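Side-chain contacts in 2-dehydropantoate 2-reductase (Enterococcus faecium, PDB 3WFI), which acts as a D-mandelate dehydrogenase of the ketopantoate reductase family, binding NAD(+) through a Rossmann-fold domain: residues B[9-14]-B[75-80]; B[22-27]-B[168-173]; B[149-152]-B[156-159]; B[200-205]-B[260-265]; B[230-235]-B[286-291]. All coordinates share one frame; numbering follows the deposited sequence.

Contact 1. Residues B[9-14]-B[75-80]; sequences GAMGSR and ILFTKA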
# COMPACT_ATOMS: atom_id res chain seq x y z
N GLY B 9 -21.53 27.55 -9.94
CA GLY B 9 -22.41 26.42 -10.23
C GLY B 9 -23.73 26.62 -9.52
O GLY B 9 -24.06 27.74 -9.13
N ALA B 10 -24.48 25.54 -9.31
CA ALA B 10 -25.83 25.66 -8.73
C ALA B 10 -25.81 26.31 -7.34
O ALA B 10 -26.58 27.23 -7.08
CB ALA B 10 -26.51 24.29 -8.67
N MET B 11 -24.93 25.84 -6.46
CA MET B 11 -24.87 26.36 -5.09
C MET B 11 -24.31 27.79 -5.06
O MET B 11 -24.83 28.64 -4.35
CB MET B 11 -24.02 25.45 -4.19
CG MET B 11 -24.18 25.74 -2.69
SD MET B 11 -25.85 25.48 -2.03
CE MET B 11 -26.13 23.77 -2.52
N GLY B 12 -23.24 28.04 -5.81
CA GLY B 12 -22.68 29.39 -5.93
C GLY B 12 -23.71 30.38 -6.45
O GLY B 12 -23.80 31.52 -5.98
N SER B 13 -24.49 29.95 -7.43
CA SER B 13 -25.55 30.78 -7.98
C SER B 13 -26.64 31.06 -6.95
O SER B 13 -27.17 32.16 -6.90
CB SER B 13 -26.15 30.14 -9.24
OG SER B 13 -25.22 30.15 -10.31
N ARG B 14 -26.98 30.07 -6.12
CA ARG B 14 -27.94 30.31 -5.04
C ARG B 14 -27.41 31.39 -4.12
O ARG B 14 -28.10 32.38 -3.86
CB ARG B 14 -28.20 29.05 -4.21
CG ARG B 14 -29.07 29.34 -2.99
CD ARG B 14 -29.29 28.13 -2.09
NE ARG B 14 -30.36 27.23 -2.54
CZ ARG B 14 -31.68 27.46 -2.44
NH1 ARG B 14 -32.15 28.59 -1.96
NH2 ARG B 14 -32.54 26.53 -2.87
N ILE B 75 -16.34 33.49 -1.28
CA ILE B 75 -16.96 32.21 -0.93
C ILE B 75 -16.61 31.20 -2.01
O ILE B 75 -16.92 31.39 -3.18
CB ILE B 75 -18.49 32.33 -0.78
CG1 ILE B 75 -18.86 33.54 0.07
CG2 ILE B 75 -19.07 31.05 -0.16
CD1 ILE B 75 -20.35 33.75 0.27
N LEU B 76 -15.95 30.11 -1.59
CA LEU B 76 -15.38 29.13 -2.51
C LEU B 76 -16.34 27.97 -2.72
O LEU B 76 -16.74 27.31 -1.76
CB LEU B 76 -14.07 28.57 -1.94
CG LEU B 76 -12.88 29.54 -1.80
CD1 LEU B 76 -11.81 28.89 -0.94
CD2 LEU B 76 -12.32 29.92 -3.14
N PHE B 77 -16.68 27.73 -3.99
CA PHE B 77 -17.46 26.57 -4.42
C PHE B 77 -16.70 25.87 -5.56
O PHE B 77 -17.26 25.65 -6.64
CB PHE B 77 -18.83 26.99 -4.96
CG PHE B 77 -19.72 27.62 -3.94
CD1 PHE B 77 -20.47 26.83 -3.09
CD2 PHE B 77 -19.79 29.00 -3.80
CE1 PHE B 77 -21.28 27.40 -2.12
CE2 PHE B 77 -20.60 29.58 -2.83
CZ PHE B 77 -21.35 28.77 -2.00
N THR B 78 -15.43 25.56 -5.34
CA THR B 78 -14.59 24.95 -6.36
C THR B 78 -14.08 23.61 -5.84
O THR B 78 -13.60 23.53 -4.71
CB THR B 78 -13.37 25.83 -6.68
OG1 THR B 78 -13.80 27.06 -7.28
CG2 THR B 78 -12.43 25.15 -7.64
N LYS B 79 -14.14 22.57 -6.66
CA LYS B 79 -13.59 21.26 -6.28
C LYS B 79 -12.10 21.36 -5.92
O LYS B 79 -11.38 22.22 -6.43
CB LYS B 79 -13.79 20.23 -7.39
CG LYS B 79 -15.24 19.85 -7.60
CD LYS B 79 -15.46 19.08 -8.91
CE LYS B 79 -16.43 17.93 -8.71
NZ LYS B 79 -16.51 17.02 -9.89
N ALA B 80 -11.67 20.46 -5.04
CA ALA B 80 -10.28 20.43 -4.56
C ALA B 80 -9.27 20.54 -5.70
O ALA B 80 -8.35 21.36 -5.64
CB ALA B 80 -10.02 19.15 -3.77
O HOH W 1 -19.27 26.04 -8.53

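Contact 2. Residues B[22-27]-B[168-173]; sequences SGNEVL and SESGLN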
# COMPACT_ATOMS: atom_id res chain seq x y z
N SER B 22 -30.33 40.93 -1.11
CA SER B 22 -30.32 41.64 0.17
C SER B 22 -29.43 42.89 0.18
O SER B 22 -29.24 43.52 1.22
CB SER B 22 -29.88 40.70 1.29
OG SER B 22 -30.76 39.58 1.36
N GLY B 23 -28.87 43.24 -0.98
CA GLY B 23 -28.15 44.50 -1.14
C GLY B 23 -26.64 44.40 -1.15
O GLY B 23 -25.94 45.41 -1.10
N ASN B 24 -26.11 43.18 -1.21
CA ASN B 24 -24.67 43.00 -1.32
C ASN B 24 -24.23 43.19 -2.75
O ASN B 24 -25.02 43.03 -3.67
CB ASN B 24 -24.25 41.62 -0.82
CG ASN B 24 -24.48 41.45 0.66
OD1 ASN B 24 -25.38 40.71 1.10
ND2 ASN B 24 -23.68 42.14 1.45
N GLU B 25 -22.96 43.55 -2.92
CA GLU B 25 -22.35 43.66 -4.23
C GLU B 25 -21.65 42.33 -4.50
O GLU B 25 -20.72 41.97 -3.79
CB GLU B 25 -21.37 44.84 -4.24
CG GLU B 25 -20.57 45.03 -5.51
CD GLU B 25 -19.94 46.42 -5.59
OE1 GLU B 25 -19.67 46.89 -6.72
OE2 GLU B 25 -19.72 47.04 -4.52
N VAL B 26 -22.14 41.60 -5.49
CA VAL B 26 -21.67 40.25 -5.78
C VAL B 26 -21.02 40.15 -7.16
O VAL B 26 -21.51 40.71 -8.14
CB VAL B 26 -22.84 39.23 -5.72
CG1 VAL B 26 -22.34 37.84 -6.05
CG2 VAL B 26 -23.49 39.25 -4.34
N LEU B 27 -19.90 39.45 -7.21
CA LEU B 27 -19.26 39.07 -8.47
C LEU B 27 -19.21 37.55 -8.56
O LEU B 27 -18.66 36.88 -7.67
CB LEU B 27 -17.84 39.65 -8.53
CG LEU B 27 -16.99 39.24 -9.74
CD1 LEU B 27 -17.52 39.86 -11.03
CD2 LEU B 27 -15.53 39.62 -9.52
N SER B 168 -26.86 35.33 7.15
CA SER B 168 -28.25 35.16 7.59
C SER B 168 -29.16 36.33 7.20
O SER B 168 -30.36 36.13 7.00
CB SER B 168 -28.32 34.93 9.10
OG SER B 168 -27.84 33.64 9.43
N GLU B 169 -28.59 37.52 7.06
CA GLU B 169 -29.35 38.67 6.58
C GLU B 169 -29.85 38.46 5.16
O GLU B 169 -30.80 39.11 4.75
CB GLU B 169 -28.51 39.94 6.65
CG GLU B 169 -28.33 40.45 8.07
CD GLU B 169 -27.31 41.55 8.17
OE1 GLU B 169 -27.00 42.19 7.13
OE2 GLU B 169 -26.82 41.79 9.29
N SER B 170 -29.18 37.57 4.41
CA SER B 170 -29.58 37.26 3.05
C SER B 170 -30.41 35.98 2.95
O SER B 170 -30.65 35.48 1.86
CB SER B 170 -28.34 37.20 2.15
OG SER B 170 -27.68 38.46 2.12
N GLY B 171 -30.86 35.47 4.10
CA GLY B 171 -31.77 34.34 4.15
C GLY B 171 -31.10 32.99 4.13
O GLY B 171 -31.77 31.96 3.97
N LEU B 172 -29.77 32.97 4.28
CA LEU B 172 -28.99 31.75 4.16
C LEU B 172 -28.96 30.92 5.44
O LEU B 172 -28.45 29.80 5.44
CB LEU B 172 -27.55 32.07 3.72
CG LEU B 172 -27.43 32.57 2.28
CD1 LEU B 172 -26.11 33.30 2.07
CD2 LEU B 172 -27.59 31.41 1.30
N ASN B 173 -29.53 31.45 6.52
CA ASN B 173 -29.69 30.68 7.75
C ASN B 173 -28.35 30.11 8.24
O ASN B 173 -28.20 28.91 8.46
CB ASN B 173 -30.72 29.57 7.54
CG ASN B 173 -31.11 28.86 8.82
OD1 ASN B 173 -30.96 29.39 9.91
ND2 ASN B 173 -31.64 27.64 8.69
O HOH W 2 -31.79 37.54 0.14

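Contact 3. Residues B[149-152]-B[156-159]; sequences LQNL and KEAA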
# COMPACT_ATOMS: atom_id res chain seq x y z
N LEU B 149 -20.56 27.38 10.04
CA LEU B 149 -19.20 27.82 9.71
C LEU B 149 -18.37 28.10 10.94
O LEU B 149 -18.90 28.37 12.02
CB LEU B 149 -19.23 29.04 8.77
CG LEU B 149 -19.80 30.37 9.28
CD1 LEU B 149 -18.77 31.15 10.09
CD2 LEU B 149 -20.29 31.23 8.13
N GLN B 150 -17.05 28.04 10.76
CA GLN B 150 -16.10 28.19 11.84
C GLN B 150 -14.85 28.94 11.39
O GLN B 150 -14.39 28.78 10.27
CB GLN B 150 -15.68 26.81 12.34
CG GLN B 150 -14.84 26.86 13.61
CD GLN B 150 -14.60 25.50 14.23
OE1 GLN B 150 -14.92 24.47 13.64
NE2 GLN B 150 -14.06 25.50 15.45
N ASN B 151 -14.31 29.75 12.29
CA ASN B 151 -13.01 30.38 12.09
C ASN B 151 -11.88 29.35 12.19
O ASN B 151 -11.90 28.48 13.05
CB ASN B 151 -12.78 31.51 13.11
CG ASN B 151 -12.80 31.02 14.55
OD1 ASN B 151 -13.83 30.57 15.04
ND2 ASN B 151 -11.66 31.11 15.22
N LEU B 152 -10.90 29.46 11.31
CA LEU B 152 -9.63 28.77 11.50
C LEU B 152 -8.60 29.52 12.34
O LEU B 152 -7.73 28.88 12.93
CB LEU B 152 -9.00 28.42 10.17
CG LEU B 152 -9.81 27.39 9.41
CD1 LEU B 152 -9.11 27.10 8.10
CD2 LEU B 152 -9.94 26.12 10.22
N LYS B 156 -10.82 34.46 16.39
CA LYS B 156 -11.69 35.00 15.36
C LYS B 156 -13.13 34.46 15.45
O LYS B 156 -13.87 34.51 14.46
CB LYS B 156 -11.11 34.72 13.98
CG LYS B 156 -9.69 35.23 13.75
CD LYS B 156 -9.49 36.72 14.02
CE LYS B 156 -10.29 37.62 13.08
NZ LYS B 156 -9.83 37.54 11.67
N GLU B 157 -13.54 33.99 16.63
CA GLU B 157 -14.92 33.50 16.83
C GLU B 157 -15.96 34.61 16.62
O GLU B 157 -16.98 34.38 15.98
CB GLU B 157 -15.11 32.88 18.23
CG GLU B 157 -14.54 31.48 18.39
CD GLU B 157 -13.02 31.44 18.55
OE1 GLU B 157 -12.41 32.46 18.94
OE2 GLU B 157 -12.44 30.36 18.29
N ALA B 158 -15.69 35.79 17.17
CA ALA B 158 -16.59 36.94 17.02
C ALA B 158 -16.73 37.33 15.55
O ALA B 158 -17.84 37.55 15.07
CB ALA B 158 -16.07 38.13 17.82
N ALA B 159 -15.62 37.34 14.83
CA ALA B 159 -15.63 37.58 13.39
C ALA B 159 -16.44 36.51 12.62
O ALA B 159 -17.16 36.84 11.68
CB ALA B 159 -14.21 37.68 12.86

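Contact 4. Residues B[200-205]-B[260-265]; sequences ILDVNM and SMYQDL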
# COMPACT_ATOMS: atom_id res chain seq x y z
N ILE B 200 -7.78 0.13 -4.29
CA ILE B 200 -6.61 -0.73 -4.48
C ILE B 200 -6.93 -2.23 -4.40
O ILE B 200 -6.42 -3.01 -5.18
CB ILE B 200 -5.48 -0.39 -3.48
CG1 ILE B 200 -4.95 1.00 -3.76
CG2 ILE B 200 -4.33 -1.37 -3.59
CD1 ILE B 200 -4.24 1.12 -5.08
N LEU B 201 -7.78 -2.62 -3.45
CA LEU B 201 -8.09 -4.05 -3.26
C LEU B 201 -9.19 -4.58 -4.20
O LEU B 201 -9.39 -5.79 -4.30
CB LEU B 201 -8.47 -4.32 -1.81
CG LEU B 201 -7.32 -4.15 -0.81
CD1 LEU B 201 -7.83 -4.06 0.62
CD2 LEU B 201 -6.33 -5.29 -0.97
N ASP B 202 -9.87 -3.67 -4.89
CA ASP B 202 -10.97 -4.01 -5.80
C ASP B 202 -12.12 -4.68 -5.06
O ASP B 202 -12.51 -5.81 -5.37
CB ASP B 202 -10.49 -4.87 -6.98
CG ASP B 202 -11.53 -4.97 -8.09
OD1 ASP B 202 -12.41 -4.09 -8.17
OD2 ASP B 202 -11.49 -5.92 -8.88
N VAL B 203 -12.67 -3.96 -4.09
CA VAL B 203 -13.73 -4.49 -3.23
C VAL B 203 -14.70 -3.38 -2.92
O VAL B 203 -14.33 -2.21 -2.94
CB VAL B 203 -13.15 -5.06 -1.90
CG1 VAL B 203 -12.38 -6.35 -2.14
CG2 VAL B 203 -12.25 -4.06 -1.18
N ASN B 204 -15.94 -3.73 -2.61
CA ASN B 204 -16.86 -2.76 -2.02
C ASN B 204 -16.54 -2.64 -0.53
O ASN B 204 -15.67 -3.34 -0.02
CB ASN B 204 -18.34 -3.11 -2.30
CG ASN B 204 -18.77 -4.44 -1.70
OD1 ASN B 204 -18.20 -4.92 -0.73
ND2 ASN B 204 -19.77 -5.05 -2.30
N MET B 205 -17.26 -1.77 0.17
CA MET B 205 -16.92 -1.52 1.56
C MET B 205 -17.22 -2.71 2.46
O MET B 205 -16.45 -3.01 3.37
CB MET B 205 -17.61 -0.24 2.04
CG MET B 205 -16.88 0.98 1.49
SD MET B 205 -17.65 2.56 1.79
CE MET B 205 -18.99 2.53 0.60
N SER B 260 -16.77 6.54 -3.81
CA SER B 260 -16.59 7.48 -4.93
C SER B 260 -15.24 7.35 -5.65
O SER B 260 -15.18 7.44 -6.88
CB SER B 260 -16.77 8.93 -4.47
OG SER B 260 -15.71 9.35 -3.64
N MET B 261 -14.16 7.12 -4.91
CA MET B 261 -12.82 6.99 -5.53
C MET B 261 -12.74 5.78 -6.45
O MET B 261 -12.12 5.84 -7.51
CB MET B 261 -11.71 6.91 -4.47
CG MET B 261 -10.30 6.89 -5.08
SD MET B 261 -9.00 7.08 -3.86
CE MET B 261 -9.33 8.72 -3.23
N TYR B 262 -13.37 4.69 -6.03
CA TYR B 262 -13.48 3.49 -6.86
C TYR B 262 -14.27 3.80 -8.14
O TYR B 262 -13.89 3.38 -9.22
CB TYR B 262 -14.15 2.37 -6.06
CG TYR B 262 -14.25 1.05 -6.79
CD1 TYR B 262 -13.37 0.02 -6.52
CD2 TYR B 262 -15.24 0.83 -7.75
CE1 TYR B 262 -13.46 -1.19 -7.18
CE2 TYR B 262 -15.34 -0.38 -8.42
CZ TYR B 262 -14.44 -1.38 -8.13
OH TYR B 262 -14.51 -2.58 -8.78
N GLN B 263 -15.37 4.54 -8.00
CA GLN B 263 -16.17 4.98 -9.15
C GLN B 263 -15.35 5.84 -10.10
O GLN B 263 -15.37 5.64 -11.30
CB GLN B 263 -17.42 5.74 -8.69
CG GLN B 263 -18.34 4.89 -7.84
CD GLN B 263 -19.63 5.56 -7.47
OE1 GLN B 263 -19.85 6.74 -7.75
NE2 GLN B 263 -20.52 4.80 -6.84
N ASP B 264 -14.60 6.79 -9.55
CA ASP B 264 -13.74 7.65 -10.36
C ASP B 264 -12.73 6.85 -11.18
O ASP B 264 -12.66 6.97 -12.40
CB ASP B 264 -12.97 8.65 -9.49
CG ASP B 264 -13.86 9.75 -8.91
OD1 ASP B 264 -15.01 9.93 -9.39
OD2 ASP B 264 -13.37 10.46 -7.99
N LEU B 265 -11.98 5.99 -10.52
CA LEU B 265 -10.86 5.32 -11.16
C LEU B 265 -11.26 4.06 -11.92
O LEU B 265 -11.04 3.96 -13.12
CB LEU B 265 -9.77 4.98 -10.14
CG LEU B 265 -8.48 4.36 -10.71
CD1 LEU B 265 -7.97 5.14 -11.90
CD2 LEU B 265 -7.41 4.27 -9.63

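Contact 5. Residues B[230-235]-B[286-291]; sequences AVEKIE and KKYGVA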
# COMPACT_ATOMS: atom_id res chain seq x y z
N ALA B 230 -3.95 16.78 15.82
CA ALA B 230 -3.52 17.24 17.15
C ALA B 230 -2.56 18.44 17.07
O ALA B 230 -2.63 19.35 17.90
CB ALA B 230 -2.90 16.10 17.94
N VAL B 231 -1.68 18.45 16.08
CA VAL B 231 -0.79 19.60 15.85
C VAL B 231 -1.62 20.84 15.56
O VAL B 231 -1.28 21.94 15.98
CB VAL B 231 0.19 19.34 14.68
CG1 VAL B 231 1.04 20.58 14.41
CG2 VAL B 231 1.08 18.14 14.98
N GLU B 232 -2.74 20.67 14.87
CA GLU B 232 -3.64 21.78 14.57
C GLU B 232 -4.73 21.98 15.66
O GLU B 232 -5.76 22.58 15.40
CB GLU B 232 -4.26 21.57 13.19
CG GLU B 232 -3.19 21.45 12.11
CD GLU B 232 -3.69 21.03 10.76
OE1 GLU B 232 -4.84 20.54 10.64
OE2 GLU B 232 -2.91 21.18 9.79
N LYS B 233 -4.45 21.49 16.87
CA LYS B 233 -5.29 21.71 18.05
C LYS B 233 -6.65 21.06 17.93
O LYS B 233 -7.61 21.52 18.54
CB LYS B 233 -5.47 23.21 18.35
CG LYS B 233 -4.18 24.02 18.31
CD LYS B 233 -3.15 23.49 19.28
CE LYS B 233 -1.88 24.35 19.28
NZ LYS B 233 -0.74 23.56 19.82
N ILE B 234 -6.73 19.97 17.16
CA ILE B 234 -7.95 19.21 17.03
C ILE B 234 -7.69 17.81 17.58
O ILE B 234 -6.86 17.08 17.05
CB ILE B 234 -8.38 19.10 15.56
CG1 ILE B 234 -8.73 20.49 14.98
CG2 ILE B 234 -9.54 18.11 15.46
CD1 ILE B 234 -10.14 20.98 15.30
N GLU B 235 -8.40 17.44 18.63
CA GLU B 235 -8.15 16.18 19.32
C GLU B 235 -9.25 15.18 19.00
O GLU B 235 -10.30 15.16 19.63
CB GLU B 235 -8.01 16.46 20.81
CG GLU B 235 -7.54 15.27 21.61
CD GLU B 235 -7.38 15.57 23.10
OE1 GLU B 235 -7.58 16.73 23.52
OE2 GLU B 235 -7.02 14.63 23.85
N LYS B 286 4.81 16.08 6.67
CA LYS B 286 6.15 16.57 6.33
C LYS B 286 6.44 17.91 6.99
O LYS B 286 7.53 18.13 7.51
CB LYS B 286 6.29 16.72 4.81
CG LYS B 286 6.52 15.43 4.06
CD LYS B 286 6.56 15.72 2.56
CE LYS B 286 7.88 16.34 2.14
NZ LYS B 286 7.79 17.14 0.89
N LYS B 287 5.45 18.80 6.97
CA LYS B 287 5.57 20.13 7.57
C LYS B 287 5.71 20.05 9.09
O LYS B 287 6.48 20.80 9.67
CB LYS B 287 4.35 20.96 7.20
CG LYS B 287 4.40 22.41 7.65
CD LYS B 287 3.11 23.11 7.27
CE LYS B 287 3.13 24.58 7.69
NZ LYS B 287 1.92 25.27 7.17
N TYR B 288 4.97 19.16 9.72
CA TYR B 288 4.94 19.07 11.18
C TYR B 288 5.94 18.08 11.81
O TYR B 288 6.03 18.00 13.03
CB TYR B 288 3.53 18.72 11.67
CG TYR B 288 2.43 19.68 11.24
CD1 TYR B 288 2.66 21.05 11.09
CD2 TYR B 288 1.14 19.22 11.04
CE1 TYR B 288 1.64 21.92 10.72
CE2 TYR B 288 0.12 20.07 10.68
CZ TYR B 288 0.38 21.42 10.52
OH TYR B 288 -0.65 22.26 10.16
N GLY B 289 6.69 17.35 10.99
CA GLY B 289 7.59 16.31 11.50
C GLY B 289 6.82 15.12 12.05
O GLY B 289 7.22 14.53 13.05
N VAL B 290 5.71 14.77 11.41
CA VAL B 290 4.87 13.67 11.84
C VAL B 290 4.87 12.60 10.74
O VAL B 290 4.53 12.88 9.59
CB VAL B 290 3.41 14.12 12.11
CG1 VAL B 290 2.51 12.93 12.39
CG2 VAL B 290 3.36 15.10 13.27
N ALA B 291 5.23 11.37 11.11
CA ALA B 291 5.33 10.29 10.15
C ALA B 291 3.92 9.90 9.70
O ALA B 291 3.05 9.71 10.53
CB ALA B 291 6.05 9.11 10.78

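Contact 1. Residues B[9-14]-B[75-80]
The ring of F77 is the one flat side chain in this contact, and one of its faces is laid against the backbone of the first turn of helix 10-21. G12 CA sits over that face, 3.9 Å from the ring centroid and 21° off the normal, in a CH-pi contact displaced toward the CD2 and CE2 rim. M11 O lies over the same face. At the other flank of the ring, M11 CG comes within 3.4 Å of F77 CE1, the methionine chain crossing the phenyl at about a right angle. M11 CG stands anti to its own amide nitrogen (chi1 -166°), which brings CB and CG to the ring; the bends that follow then carry SD and CE away from it. The ring of F15 meets F77 edge-to-face, while I5 and L103 add apolar cover.

G12 has no side chain between helix and ring, which is consistent with the close approach. Behind it the turn is tied internally: G9 O accepts both S13 N and, at 2.9 Å, S13 OG, the hydroxyl coming from above the carbonyl plane. A single water joins the two segments' backbones, accepting from G9 N and donating to F77 O at 2.8 Å. A10, M11 and K79 belong to the NAD(+) site, which holds no coenzyme in this chain. With G9 in the N-cap position, G7, G9 and G12 fit the GxGxxG turn between strand 2-6 and helix 10-21, and F77, just past the end of strand 71-76, packs against it, as in the dinucleotide-binding site of a Rossmann fold.

Contact 2. Residues B[22-27]-B[168-173]
S22 and S170, the two residues that bury most surface here, meet where two connections of the Rossmann domain come together. The segment 22-27 leaves helix 10-21 through a Schellman motif, with G23 at positive phi, and enters strand 25-30; the segment 168-173 turns from helix 157-168 toward strand 174-176. The contact lies about 21 Å from the centre of the chain, away from the coenzyme site.

The serines lie against each other with each hydroxyl over the partner's carbon skeleton. S22 OG is 3.1 Å from S170 CA, and S170 OG in turn is 3.2 Å from S22 CB. Both hydroxyls stand beside their own backbone nitrogen, opposite the carbonyl carbon (chi1 -59° in S22 and -62° in S170), and with this rotation each reaches the partner's carbon atoms. N24, the third contributor, brings its side-chain amide up to the S170 hydroxyl. L19 of helix 10-21 touches the side chains of both N24 and S170.

S170 is held in place by a type I turn from S168 to G171, closed by G171 N to S168 O at 3.0 Å. A water also bridges the segments: S22 OG donates to it at 2.6 Å, and the water donates onward to S170 O at 2.9 Å.

Contact 3. Residues B[149-152]-B[156-159]
N151 packs tightly on K156 through aliphatic and backbone atoms, whereas its meeting with E157, nearer the solvent, is loose and polar. On the tight side N151 CB is 3.7 Å from K156 CB and 3.5 Å from K156 O, with N151 CG resting 3.6 Å from K156 C. The asparagine reaches this place with CG lodged between its backbone nitrogen and carbonyl carbon (chi1 61°), the amide lying over the start of the helix. F176, Y123 and A160 close in on the buried residue.

The two segments flank the turn between strand 147-151 and helix 157-168, the first half of a beta-alpha-beta unit completed by strand 174-176; K156 is the helix N-cap.

Toward the loose side, N151 ND2 gives E157 OE2 a weak hydrogen bond of 3.3 Å (N-H...O angle 156°), the amide and carboxylate planes standing 87° apart. The firmer hold on N151 ND2 is its bond to G153 O within the turn. E157 bends at chi2, which brings OE2 to the end of the amide, near its plane, and a negative charge in this first turn would probably suit the helix dipole. The K156 chain curls away instead, its NZ bonded to E120 O.

Contact 4. Residues B[200-205]-B[260-265]
At D202 the chain leaves helix 194-201 with positive phi (62°), passing 8.0 Å, CA to CA, from Y262 on helix 260-267. That gap is spanned by the tyrosine side chain. Y262 OH donates to D202 OD1 at 2.7 Å, arriving nearly along the C-O axis of the carboxylate. Ring and carboxylate are almost coplanar, only 12° apart, and OD1 lies in the ring plane at its edge, where it also comes within 3.2 Å of Y262 CE1. With CG anti to its amide nitrogen (chi1 -177°), Y262 reaches toward the 200-205 segment and meets D202 obliquely. Next in the chain, V203 N approaches the ring more distantly, 4.2 Å from Y262 CE1.

The bond thus joins the residue just past the end of helix 194-201 to the first turn of helix 260-267 within the all-helical C-terminal domain, at the dimer interface. N204 promptly starts helix 205-209 as its N-cap, its OD1 accepting from E207 N. V203 points away from Y262 and packs on L208 and on S308 of the second subunit. K305 of that subunit bonds through NZ to L201 O and packs against D202. On the Y262 side, the ring also meets that of Y258.

Contact 5. Residues B[230-235]-B[286-291]
V231 and E232 engage the same tyrosine in two different ways, one from above its ring and one at its edge. V231 CG1 sits over the middle of the Y288 ring, 3.5 Å from the centroid and only 11° off the normal, a well-centred CH-pi contact. E232 OE2 lies in the ring plane at the phenol end and accepts a short hydrogen bond of 2.5 Å from Y288 OH. The carboxylate uses the lone pair anti to its other oxygen, and its plane stands 86° from that of the ring. Oxygen at the edge and methyl on the face together would restrict both sliding and rotation of the phenol.

Side-chain torsions explain how one short piece of chain does both jobs. In V231 the CG1 methyl is turned opposite the backbone nitrogen (chi1 177°), which directs it onto the ring, leaving CG2 to touch V290 CG2 at 4.2 Å. E232, extended beyond CG, reaches the phenol rim from the side.

A second shell positions the carboxylate. K284 NZ forms a salt bridge to E232 OE2, the oxygen already bonded to Y288, and Y185 OH bonds to E232 OE1, so both oxygens are occupied; the lysine would be expected to keep the glutamate ionised. V290 is seated in turn on K227 and V228. Two helices, 214-231 and 278-288, thus end side by side in the helical C-terminal domain, the first in a Schellman motif with K233 at C-prime, closed by K233 N to A230 O and I234 N to A229 O.

Contacts 1, 2 and 3 all reach the large sheet of the Rossmann domain, while contacts 4 and 5 belong to the helical C-terminal domain. Contact 1, about 9 Å from the chain's centre, is the most central and relies on glycine and apolar atoms beside the coenzyme site. Contact 2 is built on serine hydroxyls and a water, contact 3 on an asparagine packed at a helix start. Contacts 4 and 5 share a tyrosine-to-carboxylate hydrogen bond, yet the former is buried near the second subunit, the latter at the surface. Contacts 1 and 2 lie on helix 10-21 and the strand 25-30 that follows it; contacts 2 and 3 sit at the two ends of helix 157-168.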